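Local coordinates for protein putative fructosamine-3-kinase (Thermobifida fusca YX, PDB 3F7W) that probably acts as a kinase of the fructosamine kinase family, phosphorylating sugar-derived adducts on amines, although its substrate is not established, at residues 192-197 and 223-228. Numbering follows the deposited sequence. Where two conformers were deposited one is given.
Sequences HGDLWN and LAMLAL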
loop_
_atom_site.group_PDB
_atom_site.type_symbol
_atom_site.label_atom_id
_atom_site.label_comp_id
_atom_site.label_asym_id
_atom_site.label_seq_id
_atom_site.Cartn_x
_atom_site.Cartn_y
_atom_site.Cartn_z
ATOM N N HIS A 192 5.125 1.678 0.876
ATOM C CA HIS A 192 4.202 0.574 0.665
ATOM C C HIS A 192 2.979 1.010 -0.205
ATOM O O HIS A 192 2.573 0.301 -1.127
ATOM C CB HIS A 192 3.779 0.020 2.030
ATOM C CG HIS A 192 2.785 -1.088 1.956
ATOM N ND1 HIS A 192 1.437 -0.854 1.783
ATOM C CD2 HIS A 192 2.929 -2.431 2.063
ATOM C CE1 HIS A 192 0.797 -2.013 1.764
ATOM N NE2 HIS A 192 1.680 -2.984 1.931
ATOM N N GLY A 193 2.389 2.150 0.125
ATOM C CA GLY A 193 1.320 2.762 -0.661
ATOM C C GLY A 193 -0.107 2.415 -0.266
ATOM O O GLY A 193 -1.036 3.056 -0.741
ATOM N N ASP A 194 -0.285 1.395 0.566
ATOM C CA ASP A 194 -1.593 1.007 1.101
ATOM C C ASP A 194 -1.463 0.407 2.503
ATOM O O ASP A 194 -2.004 -0.686 2.814
ATOM C CB ASP A 194 -2.280 0.028 0.149
ATOM C CG ASP A 194 -3.776 -0.113 0.412
ATOM O OD1 ASP A 194 -4.419 0.830 0.936
ATOM O OD2 ASP A 194 -4.305 -1.188 0.071
ATOM N N LEU A 195 -0.746 1.126 3.378
ATOM C CA LEU A 195 -0.346 0.576 4.653
ATOM C C LEU A 195 -1.352 0.876 5.749
ATOM O O LEU A 195 -1.099 1.670 6.660
ATOM C CB LEU A 195 1.059 1.074 5.041
ATOM C CG LEU A 195 1.775 0.277 6.134
ATOM C CD1 LEU A 195 2.072 -1.142 5.625
ATOM C CD2 LEU A 195 3.060 1.040 6.640
ATOM N N TRP A 196 -2.491 0.211 5.682
ATOM C CA TRP A 196 -3.470 0.218 6.792
ATOM C C TRP A 196 -3.356 -1.105 7.552
ATOM O O TRP A 196 -2.655 -2.032 7.104
ATOM C CB TRP A 196 -4.897 0.498 6.284
ATOM C CG TRP A 196 -5.459 -0.619 5.463
ATOM C CD1 TRP A 196 -5.152 -0.927 4.188
ATOM C CD2 TRP A 196 -6.411 -1.589 5.904
ATOM N NE1 TRP A 196 -5.873 -2.039 3.781
ATOM C CE2 TRP A 196 -6.657 -2.458 4.824
ATOM C CE3 TRP A 196 -7.111 -1.780 7.098
ATOM C CZ2 TRP A 196 -7.538 -3.536 4.921
ATOM C CZ3 TRP A 196 -7.988 -2.843 7.191
ATOM C CH2 TRP A 196 -8.205 -3.698 6.106
ATOM N N ASN A 197 -4.030 -1.195 8.705
ATOM C CA ASN A 197 -3.773 -2.281 9.664
ATOM C C ASN A 197 -3.967 -3.700 9.090
ATOM O O ASN A 197 -3.264 -4.633 9.482
ATOM C CB ASN A 197 -4.603 -2.113 10.960
ATOM C CG ASN A 197 -6.101 -2.091 10.694
ATOM O OD1 ASN A 197 -6.708 -3.143 10.433
ATOM N ND2 ASN A 197 -6.706 -0.915 10.752
ATOM N N LEU A 223 2.777 6.308 7.178
ATOM C CA LEU A 223 2.481 6.542 8.590
ATOM C C LEU A 223 1.089 7.143 8.775
ATOM O O LEU A 223 0.417 6.858 9.759
ATOM C CB LEU A 223 3.557 7.423 9.227
ATOM C CG LEU A 223 4.787 6.684 9.789
ATOM C CD1 LEU A 223 5.219 5.566 8.874
ATOM C CD2 LEU A 223 5.920 7.658 10.031
ATOM N N ALA A 224 0.660 7.970 7.827
ATOM C CA ALA A 224 -0.674 8.566 7.884
ATOM C C ALA A 224 -1.744 7.492 7.625
ATOM O O ALA A 224 -2.827 7.567 8.177
ATOM C CB ALA A 224 -0.811 9.709 6.885
HETATM N N MSE A 225 -1.428 6.502 6.796
HETATM C CA MSE A 225 -2.361 5.406 6.532
HETATM C C MSE A 225 -2.496 4.518 7.758
HETATM O O MSE A 225 -3.595 4.042 8.060
HETATM C CB MSE A 225 -1.940 4.581 5.304
HETATM C CG MSE A 225 -2.910 3.537 4.887
HETATM SE SE MSE A 225 -4.591 4.393 4.301
HETATM C CE MSE A 225 -5.347 2.986 3.107
ATOM N N LEU A 226 -1.388 4.280 8.456
ATOM C CA LEU A 226 -1.451 3.548 9.741
ATOM C C LEU A 226 -2.382 4.268 10.722
ATOM O O LEU A 226 -3.194 3.647 11.412
ATOM C CB LEU A 226 -0.057 3.363 10.343
ATOM C CG LEU A 226 0.859 2.388 9.594
ATOM C CD1 LEU A 226 2.277 2.478 10.213
ATOM C CD2 LEU A 226 0.268 0.946 9.636
ATOM N N ALA A 227 -2.299 5.594 10.742
ATOM C CA ALA A 227 -3.110 6.394 11.608
ATOM C C ALA A 227 -4.579 6.410 11.161
ATOM O O ALA A 227 -5.457 6.354 11.995
ATOM C CB ALA A 227 -2.530 7.848 11.701
ATOM N N LEU A 228 -4.834 6.469 9.857
ATOM C CA LEU A 228 -6.188 6.673 9.360
ATOM C C LEU A 228 -7.169 5.613 9.880
ATOM O O LEU A 228 -8.251 5.944 10.365
ATOM C CB LEU A 228 -6.179 6.707 7.852
ATOM C CG LEU A 228 -7.506 6.947 7.117
ATOM C CD1 LEU A 228 -8.147 8.215 7.598
ATOM C CD2 LEU A 228 -7.257 7.038 5.619
HETATM O O HOH W 1 -4.501 1.657 9.500
#
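Leu195 O faces helix 219-229 where the loop 192-197 passes it, and lies 3.1 Å from Met225 CG. The CA atoms of Trp196 and Leu226 are the nearest across the contact, 4.9 Å apart. The loop makes an inverse gamma turn centred on Leu195, closed by a weak hydrogen bond from Trp196 N to Asp194 O. A water lies 2.9 Å from Met225 O and takes a weak hydrogen bond from Asn197 N. Met225, a selenomethionine, sends its side chain to the loop. CG lies anti to the backbone N (chi1 -174°), against Leu195 O and beside Trp196 CB. The bend at chi2 (64°) sets SE, and the terminal CE lies 3.2 Å from Asp194 OD1, oblique to the indole.

The sequence His-Gly-Asp-Leu-Trp-Asn is consistent with the catalytic loop of the kinase-like fold, in which the aspartate of this motif, here Asp194, is usually the catalytic one. Asp194 N donates to His192 ND1 at 3.1 Å, and His192 NE2 hydrogen-bonds to Ile210 O. Leu195 CD1 sits over the centre of the imidazole, 3.7 Å above its plane. Leu226 CD2 comes within 3.4 Å of Leu195 O and also touches Leu195 CG. Leu195 CD2 meets Leu226 CG and CD1, both at 3.9 Å. Leu109 of helix 99-114 touches both leucines. An alanine in place of Leu226 would probably open a gap beside Leu195 CG, CD2 and O. Asp222 of the same helix accepts hydrogen bonds from His192 N (OD2) and Gly193 N (OD1).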